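Local coordinates for fructokinase (Xylella fastidiosa Temecula1, PDB 3LJS), which probably phosphorylates fructose at the expense of ATP, as a member of the PfkB family of carbohydrate kinases, at residues Ser128-Phe133 against Ala159-Ser164; Ile7-Glu12 against Gly51-Val56; Arg223-Leu228 against Ala281-Cys286; Gly37-Val42 against His134-Ser139; Leu116-His121 against Ala146-Glu151. All blocks are in the same frame, centred on the assembly; numbering follows the deposited sequence.

Contact 1. Residues Ser128-Phe133 against Ala159-Ser164; sequences SDALIF and AGAIVS
Ile132 and Phe133 lie beside Ile162 and Val163 in two parallel strands, and it is here that the segments are drawn tightly together. Three backbone hydrogen bonds cross, with donors alternating between the strands. Ile162 N gives to Leu131 O at 2.7 Å. Phe133 N then gives to Ile162 O at 2.8 Å, and Ser164 N to Phe133 O closes the series. Each acceptor also takes a CA-H contact from its partner strand, the shortest being Ile132 CA to Ile162 O at 3.2 Å. On one face the two isoleucines stand side by side, with Ile132 CG1 4.3 Å from Ile162 CB; the methyl CG2 of Ile132 leans over Ile162 O instead. Phe133 and Val163 occupy the other face. Phe133 CG is anti to the backbone N (chi1 178°), and the ring packs on Met153 and Ala156 of helix 143-158, where Val163 packs as well.

Toward Ser128 and Ala159 the grip slackens. Ala161 CB still rests 3.5 Å from Ala130 O, but the two alanine methyls are 4.4 Å apart, and Ser128 and Asp129 make no contact with the other segment. Gly160, at positive phi, closes the preceding helix in a Schellman motif on this more exposed side. Lys4 NZ ties this end together, hydrogen-bonded to the carbonyls of Ser128, Ala130 and Ala159. The two strands, with helix 143-158 between them in sequence, form a beta-alpha-beta crossover of the central sheet characteristic of the ribokinase fold.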
# COMPACT_ATOMS: atom_id res chain seq x y z
N SER B 128 -28.60 3.39 19.77
CA SER B 128 -29.55 3.11 20.84
C SER B 128 -28.83 2.58 22.08
O SER B 128 -29.09 3.04 23.19
CB SER B 128 -30.59 2.07 20.39
OG SER B 128 -31.43 2.60 19.39
N ASP B 129 -27.93 1.63 21.87
CA ASP B 129 -27.18 1.03 22.98
C ASP B 129 -25.91 1.78 23.38
O ASP B 129 -25.27 1.42 24.36
CB ASP B 129 -26.79 -0.41 22.63
CG ASP B 129 -27.98 -1.25 22.17
OD1 ASP B 129 -29.04 -1.19 22.82
OD2 ASP B 129 -27.84 -1.97 21.16
N ALA B 130 -25.55 2.82 22.64
CA ALA B 130 -24.33 3.56 22.95
C ALA B 130 -24.43 4.58 24.07
O ALA B 130 -25.37 5.37 24.15
CB ALA B 130 -23.80 4.24 21.69
N LEU B 131 -23.43 4.57 24.95
CA LEU B 131 -23.35 5.52 26.04
C LEU B 131 -22.25 6.52 25.67
O LEU B 131 -22.24 7.66 26.16
CB LEU B 131 -23.00 4.81 27.35
CG LEU B 131 -22.73 5.72 28.56
CD1 LEU B 131 -23.90 6.66 28.79
CD2 LEU B 131 -22.49 4.85 29.80
N ILE B 132 -21.34 6.09 24.81
CA ILE B 132 -20.22 6.92 24.36
C ILE B 132 -19.95 6.72 22.87
O ILE B 132 -20.06 5.61 22.35
CB ILE B 132 -18.92 6.57 25.13
CG1 ILE B 132 -19.15 6.74 26.64
CG2 ILE B 132 -17.76 7.47 24.68
CD1 ILE B 132 -17.95 6.36 27.49
N PHE B 133 -19.61 7.81 22.17
CA PHE B 133 -19.28 7.78 20.75
C PHE B 133 -17.90 8.43 20.68
O PHE B 133 -17.75 9.61 21.01
CB PHE B 133 -20.28 8.60 19.93
CG PHE B 133 -19.98 8.64 18.44
CD1 PHE B 133 -20.52 7.70 17.58
CD2 PHE B 133 -19.17 9.65 17.91
CE1 PHE B 133 -20.27 7.75 16.20
CE2 PHE B 133 -18.91 9.72 16.53
CZ PHE B 133 -19.47 8.77 15.68
N ALA B 159 -28.96 10.83 20.74
CA ALA B 159 -29.35 9.51 21.22
C ALA B 159 -28.95 9.24 22.67
O ALA B 159 -29.11 8.13 23.17
CB ALA B 159 -28.75 8.43 20.32
N GLY B 160 -28.43 10.26 23.35
CA GLY B 160 -28.05 10.11 24.74
C GLY B 160 -26.67 9.55 25.01
O GLY B 160 -26.42 8.96 26.06
N ALA B 161 -25.76 9.73 24.06
CA ALA B 161 -24.41 9.25 24.25
C ALA B 161 -23.45 10.41 24.39
O ALA B 161 -23.64 11.47 23.78
CB ALA B 161 -23.99 8.36 23.08
N ILE B 162 -22.42 10.21 25.21
CA ILE B 162 -21.39 11.20 25.45
C ILE B 162 -20.49 11.17 24.22
O ILE B 162 -20.12 10.09 23.75
CB ILE B 162 -20.53 10.81 26.67
CG1 ILE B 162 -21.37 10.93 27.95
CG2 ILE B 162 -19.28 11.67 26.73
CD1 ILE B 162 -20.72 10.28 29.15
N VAL B 163 -20.15 12.34 23.69
CA VAL B 163 -19.28 12.39 22.52
C VAL B 163 -17.85 12.71 22.93
O VAL B 163 -17.58 13.75 23.52
CB VAL B 163 -19.77 13.44 21.51
CG1 VAL B 163 -18.82 13.51 20.32
CG2 VAL B 163 -21.18 13.09 21.05
N SER B 164 -16.95 11.79 22.62
CA SER B 164 -15.54 11.94 22.94
C SER B 164 -14.77 12.19 21.64
O SER B 164 -14.98 11.51 20.65
CB SER B 164 -15.02 10.66 23.60
OG SER B 164 -13.62 10.68 23.75

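Contact 2. Residues Ile7-Glu12 against Gly51-Val56; sequences ILCFGE and GAVQFV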
# COMPACT_ATOMS: atom_id res chain seq x y z
N ILE B 7 -19.56 1.40 24.20
CA ILE B 7 -18.68 2.46 23.74
C ILE B 7 -18.55 2.24 22.24
O ILE B 7 -18.13 1.18 21.79
CB ILE B 7 -17.30 2.38 24.41
CG1 ILE B 7 -17.46 2.63 25.90
CG2 ILE B 7 -16.34 3.40 23.78
CD1 ILE B 7 -16.22 2.39 26.71
N LEU B 8 -18.94 3.24 21.48
CA LEU B 8 -18.90 3.17 20.04
C LEU B 8 -17.70 3.95 19.52
O LEU B 8 -17.61 5.16 19.68
CB LEU B 8 -20.23 3.72 19.51
CG LEU B 8 -20.50 4.18 18.09
CD1 LEU B 8 -19.58 3.51 17.12
CD2 LEU B 8 -21.97 3.90 17.78
N CYS B 9 -16.74 3.22 18.94
CA CYS B 9 -15.53 3.83 18.39
C CYS B 9 -15.68 3.92 16.89
O CYS B 9 -15.82 2.90 16.21
CB CYS B 9 -14.31 2.99 18.75
SG CYS B 9 -13.95 2.96 20.53
N PHE B 10 -15.63 5.13 16.35
CA PHE B 10 -15.82 5.32 14.92
C PHE B 10 -14.63 5.86 14.15
O PHE B 10 -13.89 6.71 14.63
CB PHE B 10 -17.01 6.27 14.69
CG PHE B 10 -17.19 6.65 13.25
CD1 PHE B 10 -17.84 5.80 12.37
CD2 PHE B 10 -16.65 7.85 12.77
CE1 PHE B 10 -17.97 6.14 11.02
CE2 PHE B 10 -16.77 8.18 11.42
CZ PHE B 10 -17.42 7.33 10.55
N GLY B 11 -14.45 5.36 12.93
CA GLY B 11 -13.36 5.87 12.13
C GLY B 11 -12.56 4.87 11.33
O GLY B 11 -13.09 3.97 10.69
N GLU B 12 -11.24 5.03 11.39
CA GLU B 12 -10.38 4.16 10.64
C GLU B 12 -9.69 3.08 11.43
O GLU B 12 -9.28 3.27 12.58
CB GLU B 12 -9.32 4.99 9.89
CG GLU B 12 -8.09 5.39 10.72
CD GLU B 12 -8.37 6.46 11.77
OE1 GLU B 12 -9.54 6.88 11.92
OE2 GLU B 12 -7.40 6.88 12.45
N GLY B 51 -15.05 -4.05 28.83
CA GLY B 51 -16.17 -3.17 28.55
C GLY B 51 -16.90 -3.53 27.27
O GLY B 51 -16.34 -4.17 26.38
N ALA B 52 -18.17 -3.12 27.17
CA ALA B 52 -18.96 -3.39 25.97
C ALA B 52 -18.52 -2.35 24.95
O ALA B 52 -18.66 -1.15 25.18
CB ALA B 52 -20.46 -3.24 26.28
N VAL B 53 -17.98 -2.80 23.82
CA VAL B 53 -17.50 -1.86 22.82
C VAL B 53 -17.71 -2.37 21.40
O VAL B 53 -17.62 -3.57 21.13
CB VAL B 53 -15.99 -1.55 23.03
CG1 VAL B 53 -15.17 -2.84 22.91
CG2 VAL B 53 -15.52 -0.53 22.01
N GLN B 54 -18.00 -1.43 20.51
CA GLN B 54 -18.23 -1.75 19.12
C GLN B 54 -17.38 -0.82 18.27
O GLN B 54 -17.16 0.34 18.62
CB GLN B 54 -19.72 -1.54 18.82
CG GLN B 54 -20.12 -1.67 17.37
CD GLN B 54 -21.61 -1.45 17.16
OE1 GLN B 54 -22.30 -0.90 18.03
NE2 GLN B 54 -22.12 -1.86 16.01
N PHE B 55 -16.84 -1.34 17.17
CA PHE B 55 -16.07 -0.50 16.26
C PHE B 55 -16.95 -0.29 15.04
O PHE B 55 -17.42 -1.25 14.43
CB PHE B 55 -14.77 -1.16 15.81
CG PHE B 55 -14.01 -0.34 14.80
CD1 PHE B 55 -13.23 0.74 15.19
CD2 PHE B 55 -14.13 -0.62 13.44
CE1 PHE B 55 -12.58 1.55 14.24
CE2 PHE B 55 -13.49 0.18 12.48
CZ PHE B 55 -12.72 1.26 12.89
N VAL B 56 -17.17 0.97 14.69
CA VAL B 56 -18.00 1.32 13.54
C VAL B 56 -17.12 1.98 12.48
O VAL B 56 -16.47 3.00 12.73
CB VAL B 56 -19.15 2.27 13.95
CG1 VAL B 56 -19.91 2.74 12.71
CG2 VAL B 56 -20.09 1.54 14.90
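Val53, Ile7 and Cys9 make an apolar cluster on one face of this parallel strand pair. Val53 CG1 takes the crowded position between backbone N and carbonyl carbon (chi1 60°), which leaves CG2 anti to N; that methyl sits 4.2 Å from Ile7 CB and 4.1 Å from Cys9 SG. On the other face Phe10 receives Val56 at its edge, the methyl CG1 lying in the ring plane 3.7 Å from Phe10 CD1.

Between the faces run five backbone hydrogen bonds, from Ile7 N to Ala52 O at 2.9 Å through to the longest, Gly11 N to Val56 O at 3.1 Å. Past that last bond the chain turns away at Gly11, yet Phe55 follows it: CZ reaches to 3.5 Å from Gly11 O, and Glu12 C lies at the ring edge. The Glu12 side chain finds its partner outside the pair, with OE2 hydrogen-bonded to Asn138 ND2.

The pair belongs to the parallel core of the central sheet of the ribokinase-type alpha/beta fold, strand 6-10 being held between strands 53-60 and 130-136. Helix 38-49 covers the Ile7 and Val53 face through Val46 and Ala47, while Val148 and Thr149 of helix 143-158 pack on Phe10.

Contact 3. Residues Arg223-Leu228 against Ala281-Cys286; sequences RAQLLL and ALIDFC
Gln225 lies against Ile283 and Cys286 where strand 226-230 enters the central sheet of this ribokinase-type alpha/beta fold and the short helix 281-286 passes alongside it. Gln225 CB, facing the helix, is 4.0 Å from Cys286 SG. CG comes next and touches the methyl CD1 of Ile283 at 3.7 Å. A bend at chi2 (-66°) then carries CD back along the same partner, so that Gln225 CD is 3.8 Å from Ile283 CD1. At the tip, Gln225 OE1 and NE2 are almost equally far from that methyl, at 4.1 Å and 4.2 Å, because CD1 stands above the plane of the carboxamide. The carboxamide therefore turns a face to the methyl, and the side chain as a whole remains partly exposed, with Arg241 also touching it.

Ile283 reaches out to meet it through a turn at chi2 (-58°), which places CD1 on the glutamine side. Deeper in, Leu226 takes over. One of its methyls, CD2, comes to the edge of the Phe285 ring, 4.2 Å from CE2. That ring meets Phe272 and Phe276 edge-to-face, while Leu226 also leans on Val193 of the neighbouring strand and on Thr240.

Cys286 meets both Gln225 and Leu226. Its sulfur SG is 3.9 Å from Leu226 CB and comes closer still to the backbone just before it, 3.6 Å from Gln225 O.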
# COMPACT_ATOMS: atom_id res chain seq x y z
N ARG B 223 -20.02 22.25 23.13
CA ARG B 223 -20.52 21.18 24.01
C ARG B 223 -19.51 20.72 25.07
O ARG B 223 -19.90 20.14 26.08
CB ARG B 223 -20.90 19.95 23.17
CG ARG B 223 -21.95 20.16 22.08
CD ARG B 223 -23.34 19.87 22.62
NE ARG B 223 -23.37 18.63 23.39
CZ ARG B 223 -24.31 18.32 24.27
NH1 ARG B 223 -25.31 19.16 24.50
NH2 ARG B 223 -24.23 17.19 24.96
N ALA B 224 -18.22 20.98 24.84
CA ALA B 224 -17.16 20.54 25.75
C ALA B 224 -17.35 20.80 27.24
O ALA B 224 -17.60 21.92 27.66
CB ALA B 224 -15.82 21.12 25.29
N GLN B 225 -17.18 19.75 28.04
CA GLN B 225 -17.31 19.86 29.49
C GLN B 225 -16.01 19.43 30.16
O GLN B 225 -15.73 19.78 31.30
CB GLN B 225 -18.46 18.99 30.00
CG GLN B 225 -19.86 19.46 29.58
CD GLN B 225 -20.25 20.80 30.20
OE1 GLN B 225 -19.75 21.18 31.26
NE2 GLN B 225 -21.18 21.50 29.55
N LEU B 226 -15.20 18.65 29.44
CA LEU B 226 -13.93 18.17 29.97
C LEU B 226 -12.85 18.19 28.90
O LEU B 226 -13.06 17.69 27.79
CB LEU B 226 -14.08 16.74 30.49
CG LEU B 226 -12.79 16.04 30.94
CD1 LEU B 226 -12.25 16.70 32.21
CD2 LEU B 226 -13.07 14.57 31.18
N LEU B 227 -11.69 18.75 29.23
CA LEU B 227 -10.57 18.83 28.30
C LEU B 227 -9.30 18.23 28.89
O LEU B 227 -8.93 18.55 30.02
CB LEU B 227 -10.29 20.29 27.91
CG LEU B 227 -8.93 20.57 27.24
CD1 LEU B 227 -8.90 19.99 25.82
CD2 LEU B 227 -8.69 22.08 27.20
N LEU B 228 -8.65 17.36 28.13
CA LEU B 228 -7.40 16.76 28.56
C LEU B 228 -6.32 17.25 27.62
O LEU B 228 -6.49 17.23 26.40
CB LEU B 228 -7.48 15.23 28.46
CG LEU B 228 -8.64 14.56 29.19
CD1 LEU B 228 -8.48 13.05 29.07
CD2 LEU B 228 -8.66 14.97 30.65
N ALA B 281 -24.62 11.99 33.65
CA ALA B 281 -23.67 11.77 34.74
C ALA B 281 -22.31 12.45 34.51
O ALA B 281 -21.56 12.67 35.46
CB ALA B 281 -23.47 10.27 34.97
N LEU B 282 -21.99 12.76 33.25
CA LEU B 282 -20.71 13.41 32.97
C LEU B 282 -20.63 14.79 33.64
O LEU B 282 -19.55 15.22 34.09
CB LEU B 282 -20.50 13.57 31.45
CG LEU B 282 -19.24 14.33 31.02
CD1 LEU B 282 -18.00 13.54 31.41
CD2 LEU B 282 -19.26 14.57 29.52
N ILE B 283 -21.77 15.47 33.71
CA ILE B 283 -21.82 16.80 34.32
C ILE B 283 -21.42 16.76 35.79
O ILE B 283 -20.60 17.56 36.25
CB ILE B 283 -23.22 17.42 34.17
CG1 ILE B 283 -23.60 17.49 32.68
CG2 ILE B 283 -23.24 18.82 34.75
CD1 ILE B 283 -22.61 18.28 31.83
N ASP B 284 -22.00 15.83 36.54
CA ASP B 284 -21.69 15.70 37.96
C ASP B 284 -20.22 15.33 38.11
O ASP B 284 -19.53 15.83 38.99
CB ASP B 284 -22.56 14.62 38.59
CG ASP B 284 -24.04 14.91 38.44
OD1 ASP B 284 -24.46 16.02 38.83
OD2 ASP B 284 -24.77 14.04 37.92
N PHE B 285 -19.75 14.44 37.24
CA PHE B 285 -18.37 14.01 37.26
C PHE B 285 -17.45 15.22 37.09
O PHE B 285 -16.47 15.39 37.82
CB PHE B 285 -18.14 13.01 36.12
CG PHE B 285 -16.70 12.62 35.93
CD1 PHE B 285 -16.11 11.65 36.74
CD2 PHE B 285 -15.94 13.22 34.93
CE1 PHE B 285 -14.79 11.26 36.54
CE2 PHE B 285 -14.61 12.84 34.72
CZ PHE B 285 -14.03 11.86 35.53
N CYS B 286 -17.76 16.07 36.11
CA CYS B 286 -16.95 17.24 35.84
C CYS B 286 -16.96 18.26 36.97
O CYS B 286 -16.11 19.15 37.01
CB CYS B 286 -17.39 17.89 34.53
SG CYS B 286 -16.99 16.88 33.10

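Contact 4. Residues Gly37-Val42 against His134-Ser139; sequences GAPANV and HACSNS
Val42 CG2 lies anti to the carbonyl carbon of its own residue, and His134 CG lies anti to its backbone N (chi1 -178°); together these put the methyl 3.8 Å from His134 CE1, the two side chains crossing at about a right angle. Two residues on, Cys136 SG is turned beside its backbone N (chi1 -65°) and drops onto the first turn of the helix, 3.6 Å from Ala38 CB and 4.0 Å from Pro39 CD.

The contact thus packs the N-terminal turn of helix 38-49 on the C-terminal end of strand 130-136; the C-terminal ends of the parallel strands are where ribokinase-fold enzymes usually place their active site. Helix and strand segments run at 147° to each other, their axes 8.3 Å apart at closest. Gly37 holds the N-cap, and its carbonyl receives Asn41 N at 2.8 Å. A phosphate ion, probably from the crystallisation liquor, lies about 4 Å from the Ala38 side chain.

Beyond the strand, Asn138 ND2 comes only to 4.4 Å from Ala38 CB; Asn138 is oriented by Glu12 and, weakly, Asn168, and its side chain is about 4 Å from that of Arg170, an ATP-binding residue. His134 ND1 is buried here without a polar partner in the model.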
# COMPACT_ATOMS: atom_id res chain seq x y z
N GLY B 37 -4.94 2.07 13.84
CA GLY B 37 -6.03 3.01 13.63
C GLY B 37 -6.38 3.54 15.01
O GLY B 37 -6.60 2.75 15.93
N ALA B 38 -6.42 4.86 15.17
CA ALA B 38 -6.70 5.45 16.48
C ALA B 38 -7.97 4.92 17.15
O ALA B 38 -7.91 4.37 18.24
CB ALA B 38 -6.72 6.97 16.39
N PRO B 39 -9.15 5.11 16.52
CA PRO B 39 -10.35 4.59 17.18
C PRO B 39 -10.34 3.07 17.34
O PRO B 39 -10.95 2.53 18.26
CB PRO B 39 -11.49 5.10 16.28
CG PRO B 39 -10.83 5.32 14.94
CD PRO B 39 -9.49 5.90 15.32
N ALA B 40 -9.63 2.38 16.44
CA ALA B 40 -9.54 0.93 16.51
C ALA B 40 -8.76 0.52 17.75
O ALA B 40 -9.14 -0.43 18.44
CB ALA B 40 -8.86 0.37 15.25
N ASN B 41 -7.66 1.22 18.03
CA ASN B 41 -6.85 0.93 19.20
C ASN B 41 -7.68 1.17 20.47
O ASN B 41 -7.60 0.40 21.42
CB ASN B 41 -5.61 1.84 19.27
CG ASN B 41 -4.62 1.59 18.14
OD1 ASN B 41 -4.49 0.46 17.64
ND2 ASN B 41 -3.90 2.63 17.74
N VAL B 42 -8.46 2.24 20.48
CA VAL B 42 -9.28 2.54 21.65
C VAL B 42 -10.26 1.40 21.90
O VAL B 42 -10.45 0.97 23.03
CB VAL B 42 -10.04 3.87 21.47
CG1 VAL B 42 -11.00 4.08 22.64
CG2 VAL B 42 -9.05 5.03 21.38
N HIS B 134 -16.89 7.68 20.26
CA HIS B 134 -15.54 8.23 20.18
C HIS B 134 -15.03 8.33 18.76
O HIS B 134 -15.16 7.39 17.98
CB HIS B 134 -14.56 7.37 21.00
CG HIS B 134 -13.16 7.92 21.02
ND1 HIS B 134 -12.15 7.40 20.22
CD2 HIS B 134 -12.63 8.97 21.68
CE1 HIS B 134 -11.06 8.12 20.40
NE2 HIS B 134 -11.31 9.07 21.27
N ALA B 135 -14.43 9.48 18.42
CA ALA B 135 -13.89 9.70 17.08
C ALA B 135 -12.58 10.49 17.15
O ALA B 135 -12.25 11.06 18.19
CB ALA B 135 -14.91 10.46 16.23
N CYS B 136 -11.86 10.50 16.03
CA CYS B 136 -10.58 11.20 15.92
C CYS B 136 -10.60 12.03 14.63
O CYS B 136 -11.50 11.85 13.81
CB CYS B 136 -9.43 10.19 15.90
SG CYS B 136 -9.27 9.26 17.46
N SER B 137 -9.63 12.91 14.43
CA SER B 137 -9.64 13.76 13.23
C SER B 137 -9.25 13.08 11.92
O SER B 137 -9.44 13.66 10.85
CB SER B 137 -8.75 15.00 13.44
OG SER B 137 -7.38 14.66 13.43
N ASN B 138 -8.73 11.86 11.98
CA ASN B 138 -8.34 11.19 10.74
C ASN B 138 -9.54 10.89 9.86
O ASN B 138 -9.40 10.76 8.64
CB ASN B 138 -7.56 9.91 11.05
CG ASN B 138 -6.24 10.21 11.72
OD1 ASN B 138 -5.48 11.06 11.25
ND2 ASN B 138 -5.95 9.51 12.82
N SER B 139 -10.72 10.79 10.45
CA SER B 139 -11.93 10.54 9.67
C SER B 139 -12.53 11.87 9.23
O SER B 139 -13.74 11.98 9.01
CB SER B 139 -12.95 9.73 10.49
OG SER B 139 -13.36 10.43 11.65

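Contact 5. Residues Leu116-His121 against Ala146-Glu151; sequences LFRVEH and AEVTFE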
# COMPACT_ATOMS: atom_id res chain seq x y z
N LEU B 116 -14.62 5.58 2.80
CA LEU B 116 -15.88 5.42 2.07
C LEU B 116 -17.12 5.16 2.92
O LEU B 116 -18.20 4.92 2.39
CB LEU B 116 -15.72 4.31 1.02
CG LEU B 116 -15.25 4.70 -0.39
CD1 LEU B 116 -14.51 6.01 -0.41
CD2 LEU B 116 -14.39 3.57 -0.94
N PHE B 117 -16.96 5.20 4.24
CA PHE B 117 -18.10 4.99 5.13
C PHE B 117 -19.03 6.20 4.93
O PHE B 117 -18.56 7.33 4.91
CB PHE B 117 -17.64 4.93 6.59
CG PHE B 117 -18.71 4.49 7.55
CD1 PHE B 117 -18.72 3.18 8.04
CD2 PHE B 117 -19.70 5.37 7.97
CE1 PHE B 117 -19.71 2.76 8.94
CE2 PHE B 117 -20.69 4.96 8.87
CZ PHE B 117 -20.69 3.65 9.36
N ARG B 118 -20.32 5.96 4.76
CA ARG B 118 -21.27 7.05 4.57
C ARG B 118 -22.37 6.97 5.62
O ARG B 118 -22.55 5.93 6.25
CB ARG B 118 -21.86 7.01 3.15
CG ARG B 118 -20.85 7.36 2.05
CD ARG B 118 -20.32 8.80 2.20
NE ARG B 118 -19.25 9.11 1.26
CZ ARG B 118 -17.95 9.05 1.53
NH1 ARG B 118 -17.52 8.68 2.74
NH2 ARG B 118 -17.06 9.33 0.58
N VAL B 119 -23.10 8.07 5.80
CA VAL B 119 -24.15 8.11 6.81
C VAL B 119 -25.12 6.94 6.73
O VAL B 119 -25.60 6.46 7.76
CB VAL B 119 -24.94 9.44 6.72
CG1 VAL B 119 -26.10 9.43 7.70
CG2 VAL B 119 -24.00 10.60 7.06
N GLU B 120 -25.39 6.47 5.51
CA GLU B 120 -26.30 5.34 5.31
C GLU B 120 -25.78 4.06 5.96
O GLU B 120 -26.54 3.11 6.18
CB GLU B 120 -26.48 5.09 3.81
CG GLU B 120 -25.21 4.58 3.13
CD GLU B 120 -25.23 4.76 1.62
OE1 GLU B 120 -25.30 5.91 1.16
OE2 GLU B 120 -25.15 3.74 0.90
N HIS B 121 -24.48 4.02 6.27
CA HIS B 121 -23.89 2.82 6.88
C HIS B 121 -24.07 2.73 8.39
O HIS B 121 -23.81 1.68 8.98
CB HIS B 121 -22.40 2.73 6.53
CG HIS B 121 -22.13 2.60 5.07
ND1 HIS B 121 -22.63 1.56 4.30
CD2 HIS B 121 -21.44 3.40 4.21
CE1 HIS B 121 -22.26 1.73 3.04
NE2 HIS B 121 -21.54 2.84 2.96
N ALA B 146 -15.62 13.68 6.65
CA ALA B 146 -15.75 14.63 7.75
C ALA B 146 -17.22 14.84 8.11
O ALA B 146 -17.58 14.84 9.29
CB ALA B 146 -15.11 15.96 7.38
N GLU B 147 -18.06 15.03 7.10
CA GLU B 147 -19.48 15.24 7.33
C GLU B 147 -20.10 14.01 7.99
O GLU B 147 -20.98 14.13 8.84
CB GLU B 147 -20.21 15.54 6.01
CG GLU B 147 -21.73 15.53 6.14
CD GLU B 147 -22.27 16.58 7.11
OE1 GLU B 147 -23.45 16.46 7.51
OE2 GLU B 147 -21.53 17.52 7.47
N VAL B 148 -19.64 12.83 7.60
CA VAL B 148 -20.13 11.58 8.18
C VAL B 148 -19.76 11.55 9.68
O VAL B 148 -20.57 11.16 10.52
CB VAL B 148 -19.51 10.36 7.47
CG1 VAL B 148 -19.82 9.08 8.24
CG2 VAL B 148 -20.07 10.25 6.04
N THR B 149 -18.54 11.99 10.00
CA THR B 149 -18.10 12.00 11.39
C THR B 149 -18.94 13.01 12.19
O THR B 149 -19.39 12.70 13.30
CB THR B 149 -16.58 12.37 11.50
OG1 THR B 149 -15.81 11.48 10.69
CG2 THR B 149 -16.10 12.25 12.95
N PHE B 150 -19.17 14.19 11.64
CA PHE B 150 -19.97 15.19 12.34
C PHE B 150 -21.38 14.68 12.59
O PHE B 150 -21.92 14.84 13.68
CB PHE B 150 -20.03 16.51 11.56
CG PHE B 150 -18.68 17.12 11.28
CD1 PHE B 150 -17.67 17.11 12.24
CD2 PHE B 150 -18.43 17.75 10.06
CE1 PHE B 150 -16.43 17.72 12.00
CE2 PHE B 150 -17.19 18.36 9.81
CZ PHE B 150 -16.20 18.34 10.78
N GLU B 151 -21.97 14.05 11.57
CA GLU B 151 -23.33 13.51 11.69
C GLU B 151 -23.37 12.43 12.76
O GLU B 151 -24.34 12.33 13.52
CB GLU B 151 -23.79 12.94 10.34
CG GLU B 151 -25.22 12.40 10.32
CD GLU B 151 -26.27 13.41 10.77
OE1 GLU B 151 -26.04 14.64 10.65
OE2 GLU B 151 -27.35 12.98 11.25
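Val148 pushes into the bend of the chain at Phe117, Arg118 and Val119, and it has the largest buried surface in this contact. Its two methyls divide the work. CG1, anti to the backbone N (chi1 170°), meets the edge of the Phe117 ring near its plane, 3.7 Å from CD2. CG2 presses on the backbone instead, 3.5 Å from Phe117 O and 3.7 Å from Arg118 CA.

Val119 comes second. Its CG2 is 4.1 Å from Val148 CG2 and then passes on to Glu151, one helical turn later, where it touches CG at 3.9 Å, the two side chains crossing at about a right angle. Glu151 offers only its methylenes to the valine; its carboxylate is paired with Arg154 and Arg155.

The Arg118 side chain is bent at chi2, and its NH1 is bonded to Phe117 O at 2.8 Å from above the carbonyl plane; NH1 is also bonded to Leu115 O.

The loop before helix 124-129 is in this way fastened to helix 143-158, away from the ATP-binding residues. Further in, Phe117 meets Phe10 of strand 6-10 and Phe122 edge-to-face and touches Val56 of strand 53-60.

From the N terminus, contact 2 closes first, joining strand 6-10 to strand 53-60. Contact 4 opens inside that loop, at helix 38-49, and closes far beyond it on strand 130-136, so the two cross. Contact 5 and then contact 1 open before contact 4 has closed and finish after it; each crosses contact 4, and they also cross each other, contact 5 using the helix that connects the two strands of contact 1. Contact 3 follows in series, farther along the sheet, and meets contact 1 through Ile162 and Leu282. No contact nests within another. Contacts 2, 4 and 1 meet around strands 6-10 and 130-136, and contact 5 reaches contact 2 through Phe10 and contact 4 through Thr149.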